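Local coordinates for protein DNA polymerase (Bacillus phage phi29, PDB 2PY5) that replicates the viral genome by protein-primed, processive strand-displacement DNA synthesis and proofreads its product with a 3'-5' exonuclease, at residues I94-Q99 / T400-Y405; W100-I105 / V118-L123. The protein carries 2 engineered substitutions. All blocks are in the same frame, centred on the assembly; numbering follows the deposited sequence.

Interactions 1 and 2 lie about 13 Å apart, centre to centre, and follow each other directly in the chain: 94-99 is the turn that leads into the strand beginning with 100-105. Interaction 1 joins the exonuclease region to the TPR2 region of the polymerization part, whereas interaction 2 pairs two strands within the exonuclease region. They meet where I94 CG2 packs on W100 NE1 at 3.7 Å. Both face bound DNA. K402 of interaction 1 holds a phosphate of DT5 of chain B, and W100 NE1 of interaction 2 hydrogen-bonds O4 of a thymine base. Just past the W100 end of interaction 2, strand 113-121 gives way to S122 and L123, which bind single-stranded DNA and are essential for 3'-5' exonucleolysis.

Interaction 1 (I94-Q99 / T400-Y405); sequences ISRMGQ and TGKVPY. With nucleotides of chain C; nucleotides of chain B.
K402 carries this contact through both its backbone and its side chain. Its amide donates to I94 O (N to O 2.9 Å, 164° at the hydrogen), and its ammonium NZ donates to R96 O at 2.7 Å, in the carbonyl plane and on a lone pair. The same NZ also holds OP2 of DT5 of chain B at 2.7 Å, which makes the lysine a bridge from the turn to a DNA phosphate. CG passes S95 O at 3.5 Å; beyond it a bend at chi2 (-83°) turns CD aside. The side chains of I94 and K402 cross at about a right angle, CG2 of I94 lying 4.0 Å from CB of K402. Farther along, I94 CD1 reaches P404 CD.

On the T400 side the turn is joined through water. One water accepts a hydrogen bond from R96 N and another, in the guanidinium plane, accepts from R96 NE; both donate to T400 O. R96 NH2 comes obliquely against T400 CB at 3.7 Å, but its salt bridge is to D398, which also bonds T400 OG1.

The turn itself, type I from S95 to G98, is closed by G98 N donating to S95 O; S95 OG adds a bond from Q99 N at 3.0 Å. G98 has phi 90°, where a CB would jam against the preceding carbonyl O.

The contact thus lays the connection between strands 89-94 and 100-110 of the exonuclease sheet against TPR2 strand 402-406. L416 of the paired strand 412-416 touches R96, T400 and K402, and P404 packs on W81, Y90 and T92.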
loop_
_atom_site.group_PDB
_atom_site.type_symbol
_atom_site.label_atom_id
_atom_site.label_comp_id
_atom_site.label_asym_id
_atom_site.label_seq_id
_atom_site.Cartn_x
_atom_site.Cartn_y
_atom_site.Cartn_z
ATOM N N ILE F 94 -8.508 -9.212 -12.219
ATOM C CA ILE F 94 -7.205 -8.559 -12.401
ATOM C C ILE F 94 -7.521 -7.120 -12.806
ATOM O O ILE F 94 -8.222 -6.880 -13.808
ATOM C CB ILE F 94 -6.338 -9.229 -13.503
ATOM C CG1 ILE F 94 -5.999 -10.669 -13.137
ATOM C CG2 ILE F 94 -5.044 -8.403 -13.715
ATOM C CD1 ILE F 94 -5.555 -11.521 -14.345
ATOM N N SER F 95 -7.053 -6.164 -12.008
ATOM C CA SER F 95 -7.407 -4.760 -12.220
ATOM C C SER F 95 -6.681 -4.178 -13.418
ATOM O O SER F 95 -5.707 -4.770 -13.897
ATOM C CB SER F 95 -7.116 -3.901 -10.993
ATOM O OG SER F 95 -5.728 -3.690 -10.796
ATOM N N ARG F 96 -7.176 -3.038 -13.881
ATOM C CA ARG F 96 -6.529 -2.277 -14.953
ATOM C C ARG F 96 -5.045 -2.099 -14.679
ATOM O O ARG F 96 -4.205 -2.169 -15.600
ATOM C CB ARG F 96 -7.174 -0.885 -15.100
ATOM C CG ARG F 96 -6.664 -0.081 -16.282
ATOM C CD ARG F 96 -7.168 1.334 -16.219
ATOM N NE ARG F 96 -8.613 1.409 -16.425
ATOM C CZ ARG F 96 -9.225 1.661 -17.587
ATOM N NH1 ARG F 96 -8.538 1.869 -18.713
ATOM N NH2 ARG F 96 -10.553 1.710 -17.626
ATOM N N MET F 97 -4.726 -1.840 -13.421
ATOM C CA MET F 97 -3.350 -1.539 -13.014
ATOM C C MET F 97 -2.528 -2.782 -12.683
ATOM O O MET F 97 -1.368 -2.670 -12.268
ATOM C CB MET F 97 -3.373 -0.559 -11.851
ATOM C CG MET F 97 -4.183 0.715 -12.163
ATOM S SD MET F 97 -3.397 1.883 -13.284
ATOM C CE MET F 97 -3.655 1.175 -14.900
ATOM N N GLY F 98 -3.106 -3.968 -12.872
ATOM C CA GLY F 98 -2.361 -5.205 -12.762
ATOM C C GLY F 98 -2.339 -5.821 -11.377
ATOM O O GLY F 98 -1.474 -6.653 -11.103
ATOM N N GLN F 99 -3.298 -5.448 -10.526
ATOM C CA GLN F 99 -3.451 -6.113 -9.230
ATOM C C GLN F 99 -4.325 -7.358 -9.392
ATOM O O GLN F 99 -5.412 -7.275 -9.949
ATOM C CB GLN F 99 -4.026 -5.152 -8.209
ATOM C CG GLN F 99 -3.125 -3.932 -8.028
ATOM C CD GLN F 99 -3.006 -3.457 -6.615
ATOM O OE1 GLN F 99 -3.138 -2.260 -6.343
ATOM N NE2 GLN F 99 -2.740 -4.379 -5.698
ATOM N N THR F 400 -13.251 -1.711 -14.769
ATOM C CA THR F 400 -12.801 -2.367 -15.999
ATOM C C THR F 400 -11.479 -3.062 -15.712
ATOM O O THR F 400 -10.563 -2.452 -15.162
ATOM C CB THR F 400 -12.639 -1.328 -17.129
ATOM O OG1 THR F 400 -13.863 -0.613 -17.280
ATOM C CG2 THR F 400 -12.252 -1.995 -18.475
ATOM N N GLY F 401 -11.419 -4.349 -16.039
ATOM C CA GLY F 401 -10.253 -5.173 -15.714
ATOM C C GLY F 401 -9.422 -5.592 -16.899
ATOM O O GLY F 401 -9.608 -5.118 -18.034
ATOM N N LYS F 402 -8.468 -6.474 -16.619
ATOM C CA LYS F 402 -7.557 -7.001 -17.628
ATOM C C LYS F 402 -7.795 -8.518 -17.746
ATOM O O LYS F 402 -7.984 -9.231 -16.732
ATOM C CB LYS F 402 -6.090 -6.716 -17.224
ATOM C CG LYS F 402 -5.626 -5.247 -17.347
ATOM C CD LYS F 402 -5.198 -4.911 -18.767
ATOM C CE LYS F 402 -5.069 -3.413 -19.011
ATOM N NZ LYS F 402 -3.956 -2.753 -18.245
ATOM N N VAL F 403 -7.849 -8.980 -18.983
ATOM C CA VAL F 403 -8.174 -10.359 -19.308
ATOM C C VAL F 403 -6.923 -11.059 -19.810
ATOM O O VAL F 403 -6.297 -10.602 -20.765
ATOM C CB VAL F 403 -9.259 -10.419 -20.399
ATOM C CG1 VAL F 403 -9.552 -11.852 -20.821
ATOM C CG2 VAL F 403 -10.528 -9.706 -19.909
ATOM N N PRO F 404 -6.548 -12.177 -19.177
ATOM C CA PRO F 404 -5.372 -12.897 -19.664
ATOM C C PRO F 404 -5.629 -13.668 -20.938
ATOM O O PRO F 404 -6.760 -14.089 -21.193
ATOM C CB PRO F 404 -5.080 -13.869 -18.542
ATOM C CG PRO F 404 -6.402 -14.110 -17.921
ATOM C CD PRO F 404 -7.162 -12.854 -18.023
ATOM N N TYR F 405 -4.573 -13.854 -21.727
ATOM C CA TYR F 405 -4.623 -14.724 -22.905
ATOM C C TYR F 405 -3.222 -15.209 -23.225
ATOM O O TYR F 405 -2.244 -14.633 -22.757
ATOM C CB TYR F 405 -5.230 -13.989 -24.098
ATOM C CG TYR F 405 -4.393 -12.865 -24.634
ATOM C CD1 TYR F 405 -3.550 -13.052 -25.715
ATOM C CD2 TYR F 405 -4.457 -11.610 -24.066
ATOM C CE1 TYR F 405 -2.780 -11.999 -26.210
ATOM C CE2 TYR F 405 -3.703 -10.563 -24.549
ATOM C CZ TYR F 405 -2.866 -10.759 -25.607
ATOM O OH TYR F 405 -2.123 -9.695 -26.069
ATOM P P DT C 6 -7.433 6.619 -8.727
ATOM O OP1 DT C 6 -8.013 7.972 -8.758
ATOM O OP2 DT C 6 -8.205 5.412 -9.139
ATOM O "O5'" DT C 6 -6.091 6.604 -9.606
ATOM C "C5'" DT C 6 -5.186 7.692 -9.586
ATOM C "C4'" DT C 6 -4.089 7.420 -10.593
ATOM O "O4'" DT C 6 -3.265 6.355 -10.055
ATOM C "C3'" DT C 6 -4.576 6.952 -11.971
ATOM O "O3'" DT C 6 -3.835 7.565 -13.040
ATOM C "C2'" DT C 6 -4.365 5.443 -11.926
ATOM C "C1'" DT C 6 -3.150 5.319 -11.010
ATOM N N1 DT C 6 -3.003 3.998 -10.282
ATOM C C2 DT C 6 -1.757 3.397 -10.259
ATOM O O2 DT C 6 -0.774 3.881 -10.802
ATOM N N3 DT C 6 -1.710 2.202 -9.572
ATOM C C4 DT C 6 -2.751 1.557 -8.924
ATOM O O4 DT C 6 -2.593 0.485 -8.343
ATOM C C5 DT C 6 -4.026 2.240 -8.984
ATOM C C7 DT C 6 -5.240 1.650 -8.325
ATOM C C6 DT C 6 -4.090 3.408 -9.647
ATOM P P DT B 5 -0.263 -2.889 -18.929
ATOM O OP1 DT B 5 0.138 -1.520 -19.348
ATOM O OP2 DT B 5 -1.600 -3.418 -19.283
ATOM O "O5'" DT B 5 0.788 -3.937 -19.530
ATOM C "C5'" DT B 5 2.182 -3.700 -19.429
ATOM C "C4'" DT B 5 2.947 -5.006 -19.529
ATOM O "O4'" DT B 5 2.745 -5.801 -18.336
ATOM C "C3'" DT B 5 2.546 -5.919 -20.679
ATOM O "O3'" DT B 5 3.706 -6.577 -21.162
ATOM C "C2'" DT B 5 1.562 -6.902 -20.047
ATOM C "C1'" DT B 5 2.189 -7.064 -18.674
ATOM N N1 DT B 5 1.252 -7.374 -17.558
ATOM C C2 DT B 5 1.543 -8.410 -16.694
ATOM O O2 DT B 5 2.540 -9.143 -16.752
ATOM N N3 DT B 5 0.602 -8.553 -15.698
ATOM C C4 DT B 5 -0.547 -7.810 -15.498
ATOM O O4 DT B 5 -1.293 -8.042 -14.550
ATOM C C5 DT B 5 -0.778 -6.742 -16.429
ATOM C C7 DT B 5 -1.982 -5.867 -16.317
ATOM C C6 DT B 5 0.126 -6.571 -17.410
ATOM P P DC B 4 4.994 -2.543 -16.650
ATOM O OP1 DC B 4 5.176 -3.875 -17.266
ATOM O OP2 DC B 4 5.402 -1.307 -17.374
ATOM O "O5'" DC B 4 3.463 -2.356 -16.252
ATOM C "C5'" DC B 4 2.686 -3.409 -15.714
ATOM C "C4'" DC B 4 1.313 -2.857 -15.394
ATOM O "O4'" DC B 4 1.434 -1.886 -14.325
ATOM C "C3'" DC B 4 0.631 -2.111 -16.535
ATOM O "O3'" DC B 4 -0.067 -3.049 -17.350
ATOM C "C2'" DC B 4 -0.290 -1.152 -15.787
ATOM C "C1'" DC B 4 0.482 -0.851 -14.507
ATOM N N1 DC B 4 1.195 0.480 -14.490
ATOM C C2 DC B 4 0.529 1.614 -14.008
ATOM O O2 DC B 4 -0.639 1.511 -13.609
ATOM N N3 DC B 4 1.177 2.803 -13.981
ATOM C C4 DC B 4 2.435 2.894 -14.416
ATOM N N4 DC B 4 3.022 4.095 -14.370
ATOM C C5 DC B 4 3.144 1.759 -14.915
ATOM C C6 DC B 4 2.495 0.586 -14.930
HETATM O O HOH W 1 -9.697 -9.971 -14.846
HETATM O O HOH W 2 -9.624 -2.134 -12.640
HETATM O O HOH W 3 -10.482 0.447 -14.305
#

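Interaction 2 (W100-I105 / V118-L123); sequences WYMIDI and VIYDSL. With nucleotides of chain C; nucleotides of chain A.
M102 and V118 meet obliquely on one face of the hairpin, CG of M102 and CG1 of V118 only 3.5 Å apart, tighter than usual for two carbons. M102 CG stands anti to the backbone N (chi1 -175°); chi2 stays extended and brings SD to 3.2 Å from N1 of DG2 of chain C, and the bend at chi3 turns CE toward O6 of that base. V118 CG1 also sits over one face of the Y120 ring, 3.4 Å above its plane and offset toward the rim. Y101 O lies at the edge of that ring, near its plane, and Y120 OH approaches N2 of the same guanine. V118's other branch, CG2, faces D104 OD2 at 3.3 Å.

I103 and I119 point to the opposite face. They form a hydrogen-bonded antiparallel pair with CB atoms 4.2 Å apart, and the side chains of I105 and I119 cross obliquely, meeting at their CD1 atoms. Two bonds close this pair of strands: I103 N to I119 O at 2.9 Å, and I119 N to I103 O at 2.7 Å.

Toward W100 the strands part. There a water sits between Y101 O and D121 N, accepting from the latter, where the two backbone atoms are too far apart to bond directly. D121 is the N-cap of the following helix, its OD1 taking the amide of L123 at 3.1 Å from above the carboxylate plane, while OD2 forms a salt bridge with K124. The Y101 ring receives C2' of DA3 of chain C over one face.

Strands 100-110 and 113-121 run antiparallel (168° between the local axes) in the exonuclease sheet. Strand 89-94 flanks the former, where Y101 and M102 form a classic bulge opposite I93; strand 57-60 flanks the latter, and helix 63-76 packs on W100 and I119.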
loop_
_atom_site.group_PDB
_atom_site.type_symbol
_atom_site.label_atom_id
_atom_site.label_comp_id
_atom_site.label_asym_id
_atom_site.label_seq_id
_atom_site.Cartn_x
_atom_site.Cartn_y
_atom_site.Cartn_z
ATOM N N TRP F 100 -3.843 -8.491 -8.880
ATOM C CA TRP F 100 -4.517 -9.789 -8.980
ATOM C C TRP F 100 -5.273 -10.077 -7.699
ATOM O O TRP F 100 -4.678 -10.005 -6.596
ATOM C CB TRP F 100 -3.515 -10.919 -9.241
ATOM C CG TRP F 100 -2.909 -10.864 -10.620
ATOM C CD1 TRP F 100 -2.389 -9.763 -11.252
ATOM C CD2 TRP F 100 -2.754 -11.955 -11.517
ATOM N NE1 TRP F 100 -1.949 -10.104 -12.501
ATOM C CE2 TRP F 100 -2.145 -11.447 -12.685
ATOM C CE3 TRP F 100 -3.069 -13.318 -11.456
ATOM C CZ2 TRP F 100 -1.865 -12.258 -13.775
ATOM C CZ3 TRP F 100 -2.771 -14.134 -12.565
ATOM C CH2 TRP F 100 -2.177 -13.595 -13.689
ATOM N N TYR F 101 -6.567 -10.374 -7.842
ATOM C CA TYR F 101 -7.457 -10.642 -6.678
ATOM C C TYR F 101 -8.026 -12.054 -6.674
ATOM O O TYR F 101 -8.283 -12.598 -5.604
ATOM C CB TYR F 101 -8.638 -9.672 -6.619
ATOM C CG TYR F 101 -8.238 -8.242 -6.410
ATOM C CD1 TYR F 101 -7.907 -7.447 -7.487
ATOM C CD2 TYR F 101 -8.164 -7.700 -5.150
ATOM C CE1 TYR F 101 -7.537 -6.153 -7.316
ATOM C CE2 TYR F 101 -7.787 -6.387 -4.943
ATOM C CZ TYR F 101 -7.458 -5.607 -6.036
ATOM O OH TYR F 101 -7.099 -4.285 -5.867
ATOM N N MET F 102 -8.254 -12.647 -7.840
ATOM C CA MET F 102 -9.013 -13.901 -7.913
ATOM C C MET F 102 -8.790 -14.608 -9.232
ATOM O O MET F 102 -8.747 -13.978 -10.288
ATOM C CB MET F 102 -10.525 -13.633 -7.725
ATOM C CG MET F 102 -11.385 -14.913 -7.664
ATOM S SD MET F 102 -13.136 -14.578 -7.793
ATOM C CE MET F 102 -13.239 -14.209 -9.536
ATOM N N ILE F 103 -8.694 -15.934 -9.144
ATOM C CA ILE F 103 -8.878 -16.850 -10.274
ATOM C C ILE F 103 -9.936 -17.859 -9.824
ATOM O O ILE F 103 -9.741 -18.523 -8.821
ATOM C CB ILE F 103 -7.603 -17.621 -10.624
ATOM C CG1 ILE F 103 -6.429 -16.682 -10.887
ATOM C CG2 ILE F 103 -7.848 -18.528 -11.862
ATOM C CD1 ILE F 103 -5.063 -17.401 -10.944
ATOM N N ASP F 104 -11.044 -17.947 -10.549
ATOM C CA ASP F 104 -12.169 -18.834 -10.187
ATOM C C ASP F 104 -12.307 -19.862 -11.298
ATOM O O ASP F 104 -12.673 -19.522 -12.422
ATOM C CB ASP F 104 -13.427 -18.011 -10.039
ATOM C CG ASP F 104 -14.591 -18.776 -9.423
ATOM O OD1 ASP F 104 -15.668 -18.163 -9.253
ATOM O OD2 ASP F 104 -14.420 -19.971 -9.124
ATOM N N ILE F 105 -12.005 -21.125 -10.983
ATOM C CA ILE F 105 -11.966 -22.174 -11.978
ATOM C C ILE F 105 -13.248 -22.978 -11.882
ATOM O O ILE F 105 -13.529 -23.589 -10.837
ATOM C CB ILE F 105 -10.748 -23.098 -11.744
ATOM C CG1 ILE F 105 -9.434 -22.300 -11.774
ATOM C CG2 ILE F 105 -10.724 -24.255 -12.777
ATOM C CD1 ILE F 105 -8.274 -23.034 -11.160
ATOM N N VAL F 118 -11.810 -21.589 -6.065
ATOM C CA VAL F 118 -11.465 -20.153 -6.138
ATOM C C VAL F 118 -10.099 -19.953 -5.524
ATOM O O VAL F 118 -9.784 -20.541 -4.496
ATOM C CB VAL F 118 -12.501 -19.224 -5.470
ATOM C CG1 VAL F 118 -12.217 -17.752 -5.866
ATOM C CG2 VAL F 118 -13.927 -19.607 -5.871
ATOM N N ILE F 119 -9.267 -19.166 -6.201
ATOM C CA ILE F 119 -7.934 -18.885 -5.758
ATOM C C ILE F 119 -7.807 -17.386 -5.510
ATOM O O ILE F 119 -8.042 -16.572 -6.419
ATOM C CB ILE F 119 -6.899 -19.326 -6.816
ATOM C CG1 ILE F 119 -7.198 -20.762 -7.277
ATOM C CG2 ILE F 119 -5.485 -19.266 -6.228
ATOM C CD1 ILE F 119 -6.224 -21.328 -8.311
ATOM N N TYR F 120 -7.405 -17.049 -4.292
ATOM C CA TYR F 120 -7.262 -15.680 -3.836
ATOM C C TYR F 120 -5.806 -15.305 -3.538
ATOM O O TYR F 120 -4.926 -16.166 -3.448
ATOM C CB TYR F 120 -8.072 -15.505 -2.581
ATOM C CG TYR F 120 -9.566 -15.660 -2.744
ATOM C CD1 TYR F 120 -10.232 -16.713 -2.141
ATOM C CD2 TYR F 120 -10.319 -14.725 -3.440
ATOM C CE1 TYR F 120 -11.595 -16.834 -2.246
ATOM C CE2 TYR F 120 -11.690 -14.854 -3.571
ATOM C CZ TYR F 120 -12.327 -15.912 -2.954
ATOM O OH TYR F 120 -13.702 -16.073 -3.043
ATOM N N ASP F 121 -5.576 -14.012 -3.349
ATOM C CA ASP F 121 -4.269 -13.476 -2.968
ATOM C C ASP F 121 -4.232 -13.190 -1.459
ATOM O O ASP F 121 -4.886 -12.230 -0.980
ATOM C CB ASP F 121 -4.012 -12.192 -3.768
ATOM C CG ASP F 121 -2.599 -11.681 -3.644
ATOM O OD1 ASP F 121 -1.741 -12.396 -3.063
ATOM O OD2 ASP F 121 -2.338 -10.562 -4.162
ATOM N N SER F 122 -3.457 -13.967 -0.699
ATOM C CA SER F 122 -3.283 -13.655 0.731
ATOM C C SER F 122 -2.550 -12.318 0.945
ATOM O O SER F 122 -2.666 -11.714 2.019
ATOM C CB SER F 122 -2.589 -14.774 1.497
ATOM O OG SER F 122 -1.385 -15.158 0.880
ATOM N N LEU F 123 -1.836 -11.818 -0.069
ATOM C CA LEU F 123 -1.204 -10.485 0.049
ATOM C C LEU F 123 -2.241 -9.365 0.189
ATOM O O LEU F 123 -1.964 -8.292 0.781
ATOM C CB LEU F 123 -0.273 -10.200 -1.134
ATOM C CG LEU F 123 0.610 -8.960 -1.036
ATOM C CD1 LEU F 123 1.569 -8.993 0.128
ATOM C CD2 LEU F 123 1.381 -8.783 -2.352
ATOM P P DG C 2 -19.957 -5.531 -6.302
ATOM O OP1 DG C 2 -20.675 -4.871 -5.187
ATOM O OP2 DG C 2 -19.574 -4.738 -7.495
ATOM O "O5'" DG C 2 -18.656 -6.287 -5.723
ATOM C "C5'" DG C 2 -18.860 -7.134 -4.595
ATOM C "C4'" DG C 2 -17.641 -7.921 -4.146
ATOM O "O4'" DG C 2 -17.524 -9.127 -4.923
ATOM C "C3'" DG C 2 -16.276 -7.268 -4.259
ATOM O "O3'" DG C 2 -15.595 -7.614 -3.083
ATOM C "C2'" DG C 2 -15.601 -7.911 -5.463
ATOM C "C1'" DG C 2 -16.184 -9.304 -5.342
ATOM N N9 DG C 2 -16.334 -10.066 -6.564
ATOM C C8 DG C 2 -16.609 -9.602 -7.824
ATOM N N7 DG C 2 -16.723 -10.554 -8.705
ATOM C C5 DG C 2 -16.522 -11.716 -7.961
ATOM C C6 DG C 2 -16.517 -13.065 -8.367
ATOM O O6 DG C 2 -16.712 -13.499 -9.508
ATOM N N1 DG C 2 -16.280 -13.934 -7.300
ATOM C C2 DG C 2 -16.059 -13.547 -5.996
ATOM N N2 DG C 2 -15.837 -14.523 -5.095
ATOM N N3 DG C 2 -16.056 -12.274 -5.606
ATOM C C4 DG C 2 -16.294 -11.431 -6.639
ATOM P P DA C 3 -14.968 -6.478 -2.168
ATOM O OP1 DA C 3 -14.479 -7.185 -0.968
ATOM O OP2 DA C 3 -15.941 -5.338 -2.114
ATOM O "O5'" DA C 3 -13.714 -5.970 -3.014
ATOM C "C5'" DA C 3 -12.541 -6.731 -2.984
ATOM C "C4'" DA C 3 -11.643 -6.251 -4.106
ATOM O "O4'" DA C 3 -12.291 -6.529 -5.363
ATOM C "C3'" DA C 3 -11.359 -4.759 -4.132
ATOM O "O3'" DA C 3 -10.113 -4.508 -3.504
ATOM C "C2'" DA C 3 -11.256 -4.430 -5.628
ATOM C "C1'" DA C 3 -12.070 -5.507 -6.331
ATOM N N9 DA C 3 -13.435 -5.181 -6.748
ATOM C C8 DA C 3 -14.412 -4.583 -5.982
ATOM N N7 DA C 3 -15.575 -4.464 -6.588
ATOM C C5 DA C 3 -15.347 -5.032 -7.832
ATOM C C6 DA C 3 -16.170 -5.220 -8.960
ATOM N N6 DA C 3 -17.451 -4.836 -9.007
ATOM N N1 DA C 3 -15.626 -5.828 -10.045
ATOM C C2 DA C 3 -14.342 -6.212 -9.999
ATOM N N3 DA C 3 -13.470 -6.083 -8.995
ATOM C C4 DA C 3 -14.040 -5.488 -7.937
ATOM P P DT A 5 6.489 -5.623 -0.105
ATOM O OP1 DT A 5 5.374 -5.185 0.768
ATOM O OP2 DT A 5 7.884 -5.299 0.243
ATOM O "O5'" DT A 5 6.373 -7.223 -0.282
ATOM C "C5'" DT A 5 5.120 -7.839 -0.399
ATOM C "C4'" DT A 5 5.161 -8.858 -1.501
ATOM O "O4'" DT A 5 5.276 -8.154 -2.742
ATOM C "C3'" DT A 5 6.349 -9.801 -1.481
ATOM O "O3'" DT A 5 5.998 -10.935 -0.738
ATOM C "C2'" DT A 5 6.574 -10.140 -2.946
ATOM C "C1'" DT A 5 5.955 -8.962 -3.672
ATOM N N1 DT A 5 6.915 -8.057 -4.311
ATOM C C2 DT A 5 6.758 -7.821 -5.646
ATOM O O2 DT A 5 5.887 -8.357 -6.327
ATOM N N3 DT A 5 7.687 -6.969 -6.160
ATOM C C4 DT A 5 8.703 -6.324 -5.474
ATOM O O4 DT A 5 9.479 -5.576 -6.055
ATOM C C5 DT A 5 8.802 -6.604 -4.069
ATOM C C7 DT A 5 9.869 -5.970 -3.235
ATOM C C6 DT A 5 7.907 -7.455 -3.547
HETATM O O HOH W 4 -7.412 -11.716 -3.305
#